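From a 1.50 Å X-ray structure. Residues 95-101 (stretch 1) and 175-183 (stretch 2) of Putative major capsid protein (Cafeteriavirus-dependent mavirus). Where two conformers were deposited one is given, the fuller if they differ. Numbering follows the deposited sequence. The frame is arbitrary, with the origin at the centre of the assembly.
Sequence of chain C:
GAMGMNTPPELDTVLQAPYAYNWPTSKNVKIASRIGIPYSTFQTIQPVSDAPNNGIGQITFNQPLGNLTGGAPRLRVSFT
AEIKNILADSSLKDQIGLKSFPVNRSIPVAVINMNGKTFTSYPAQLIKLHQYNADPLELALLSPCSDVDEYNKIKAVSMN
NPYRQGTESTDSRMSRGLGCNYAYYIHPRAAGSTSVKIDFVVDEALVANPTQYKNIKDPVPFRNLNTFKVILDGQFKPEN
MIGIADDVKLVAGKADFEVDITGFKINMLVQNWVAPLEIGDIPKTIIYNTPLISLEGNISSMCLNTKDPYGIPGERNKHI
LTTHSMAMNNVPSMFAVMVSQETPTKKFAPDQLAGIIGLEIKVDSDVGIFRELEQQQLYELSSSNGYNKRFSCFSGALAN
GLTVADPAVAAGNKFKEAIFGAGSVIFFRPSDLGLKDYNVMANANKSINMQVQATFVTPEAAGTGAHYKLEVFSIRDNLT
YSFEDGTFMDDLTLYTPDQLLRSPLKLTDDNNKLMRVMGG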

# COMPACT_ATOMS: atom_id res chain seq x y z
N GLN C 95 17.56 -15.75 -9.76
CA GLN C 95 18.74 -14.99 -10.16
C GLN C 95 18.67 -14.30 -11.53
O GLN C 95 19.54 -13.48 -11.82
N ILE C 96 17.64 -14.56 -12.33
CA ILE C 96 17.54 -14.02 -13.69
C ILE C 96 16.23 -13.25 -13.83
O ILE C 96 15.17 -13.72 -13.39
N GLY C 97 16.31 -12.09 -14.46
CA GLY C 97 15.12 -11.34 -14.80
C GLY C 97 15.44 -10.24 -15.75
O GLY C 97 16.41 -10.32 -16.53
N LEU C 98 14.66 -9.16 -15.67
CA LEU C 98 14.87 -7.99 -16.49
C LEU C 98 15.19 -6.76 -15.65
O LEU C 98 14.78 -6.67 -14.48
N LYS C 99 15.92 -5.82 -16.25
CA LYS C 99 16.17 -4.51 -15.63
C LYS C 99 14.87 -3.72 -15.57
O LYS C 99 13.89 -4.08 -16.24
N SER C 100 14.84 -2.68 -14.74
CA SER C 100 13.67 -1.81 -14.60
C SER C 100 13.32 -1.13 -15.93
O SER C 100 14.19 -0.53 -16.54
N PHE C 101 12.07 -1.19 -16.34
CA PHE C 101 11.59 -0.49 -17.56
C PHE C 101 12.43 -0.87 -18.78
O PHE C 101 13.03 -0.01 -19.42
N SER C 175 8.75 -7.53 -7.97
CA SER C 175 9.49 -8.49 -8.79
C SER C 175 9.66 -8.07 -10.25
O SER C 175 8.70 -7.70 -10.93
N ARG C 176 10.91 -8.20 -10.74
CA ARG C 176 11.25 -8.18 -12.17
C ARG C 176 11.69 -9.57 -12.65
O ARG C 176 12.33 -9.71 -13.71
N GLY C 177 11.31 -10.59 -11.88
CA GLY C 177 11.77 -11.96 -12.11
C GLY C 177 10.83 -12.72 -13.00
O GLY C 177 9.81 -12.21 -13.46
N LEU C 178 11.16 -13.99 -13.18
CA LEU C 178 10.38 -14.86 -14.06
C LEU C 178 9.09 -15.27 -13.38
O LEU C 178 8.99 -15.27 -12.15
N GLY C 179 8.07 -15.58 -14.16
CA GLY C 179 6.87 -16.19 -13.60
C GLY C 179 6.08 -15.26 -12.69
O GLY C 179 5.45 -15.72 -11.76
N CYS C 180 6.13 -13.96 -12.94
CA CYS C 180 5.44 -13.00 -12.05
C CYS C 180 4.59 -12.00 -12.85
O CYS C 180 3.36 -12.14 -12.88
N ASN C 181 5.22 -11.02 -13.50
CA ASN C 181 4.48 -9.99 -14.24
C ASN C 181 4.53 -10.09 -15.76
O ASN C 181 3.71 -9.47 -16.43
N TYR C 182 5.48 -10.87 -16.31
CA TYR C 182 5.61 -11.01 -17.78
C TYR C 182 5.75 -12.47 -18.17
O TYR C 182 6.24 -13.31 -17.40
N ALA C 183 5.35 -12.74 -19.42
CA ALA C 183 5.45 -14.07 -20.00
C ALA C 183 6.90 -14.43 -20.30
O ALA C 183 7.70 -13.59 -20.69

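Ile-96 (chi1 m, chi2 m) starts its side chain sideways to stretch 2 and leads its end away, so its carbonyl makes the contact: Ile-96 O lies 3.7 Å from Leu-178 CG, whose side chain (m, t) comes nearer at its end. Water 1 links the backbones, donating to Ile-96 O at 2.7 Å and accepting from Leu-178 N at 2.9 Å. At Gly-97 the absence of a side chain is what permits close approach: Gly-97 CA is 3.4 Å from Arg-176 O and 3.5 Å from Tyr-182 OH, and an ideal CB would stand 2.4 Å from Arg-176 O, a clash.

Leu-98 is held from both ends of its backbone. Leu-98 N donates to Arg-176 O (3.1 Å, 165°), an acceptor shared with Tyr-182 OH at 2.8 Å; Arg-176 NE returns a bond to Leu-98 O (2.8 Å, 151°), which lies near the guanidinium plane. The Leu-98 side chain (m, t) starts sideways and places Leu-98 CD1 4.0 Å from the Tyr-182 ring centroid, 13° off the normal, a CH-pi contact over the face. Tyr-182 (chi1 p) and Arg-176 (m, t, m, chi4 -95°) both point toward stretch 1.

Lys-99 points away, extended beyond chi1 m. Ser-100 (m) sets Ser-100 OG over a guanidinium face, 3.3 Å from Arg-176 NH1, but the angle is too poor for a hydrogen bond.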

# COMPACT_ATOMS: atom_id res chain seq x y z
CB GLN C 95 19.96 -15.91 -10.13
CG GLN C 95 20.38 -16.17 -8.70
CD GLN C 95 21.49 -17.20 -8.56
OE1 GLN C 95 21.44 -18.25 -9.20
NE2 GLN C 95 22.47 -16.90 -7.70
CB ILE C 96 17.52 -15.16 -14.76
CG1 ILE C 96 18.74 -16.07 -14.63
CG2 ILE C 96 17.44 -14.58 -16.17
CD1 ILE C 96 20.07 -15.38 -14.83
CB LEU C 98 13.65 -7.72 -17.38
CG LEU C 98 13.24 -8.85 -18.33
CD1 LEU C 98 11.96 -8.52 -19.07
CD2 LEU C 98 14.34 -9.18 -19.33
CB LYS C 99 17.29 -3.77 -16.37
CG LYS C 99 18.64 -4.48 -16.22
CD LYS C 99 19.77 -3.66 -16.78
CE LYS C 99 21.11 -4.35 -16.57
NZ LYS C 99 22.21 -3.49 -17.05
CB SER C 100 13.95 -0.75 -13.52
OG SER C 100 14.34 -1.38 -12.29
CB PHE C 101 11.50 1.03 -17.36
CG PHE C 101 10.78 1.39 -16.09
CD1 PHE C 101 9.41 1.39 -16.08
CD2 PHE C 101 11.47 1.62 -14.91
CE1 PHE C 101 8.71 1.62 -14.93
CE2 PHE C 101 10.77 1.84 -13.73
CZ PHE C 101 9.39 1.84 -13.74
CB SER C 175 8.77 -9.85 -8.76
OG SER C 175 9.44 -10.79 -9.63
CB ARG C 176 12.36 -7.17 -12.43
CG ARG C 176 12.09 -5.77 -11.91
CD ARG C 176 13.05 -4.70 -12.45
NE ARG C 176 14.47 -5.05 -12.25
CZ ARG C 176 15.25 -4.66 -11.23
NH1 ARG C 176 14.78 -3.91 -10.23
NH2 ARG C 176 16.50 -5.09 -11.17
CB LEU C 178 11.20 -16.09 -14.43
CG LEU C 178 12.57 -15.80 -15.04
CD1 LEU C 178 13.33 -17.11 -15.27
CD2 LEU C 178 12.46 -14.95 -16.29
CB CYS C 180 6.43 -12.30 -11.12
SG CYS C 180 5.57 -11.42 -9.77
CB ASN C 181 4.98 -8.61 -13.83
CG ASN C 181 4.83 -8.38 -12.35
OD1 ASN C 181 3.80 -8.75 -11.77
ND2 ASN C 181 5.84 -7.79 -11.71
CB TYR C 182 6.79 -10.18 -18.32
CG TYR C 182 8.12 -10.48 -17.66
CD1 TYR C 182 8.90 -11.54 -18.06
CD2 TYR C 182 8.59 -9.70 -16.59
CE1 TYR C 182 10.09 -11.84 -17.45
CE2 TYR C 182 9.80 -10.00 -15.96
CZ TYR C 182 10.56 -11.07 -16.41
OH TYR C 182 11.77 -11.41 -15.83
CB ALA C 183 4.64 -14.15 -21.27
O HOH W 1 13.48 -15.00 -11.72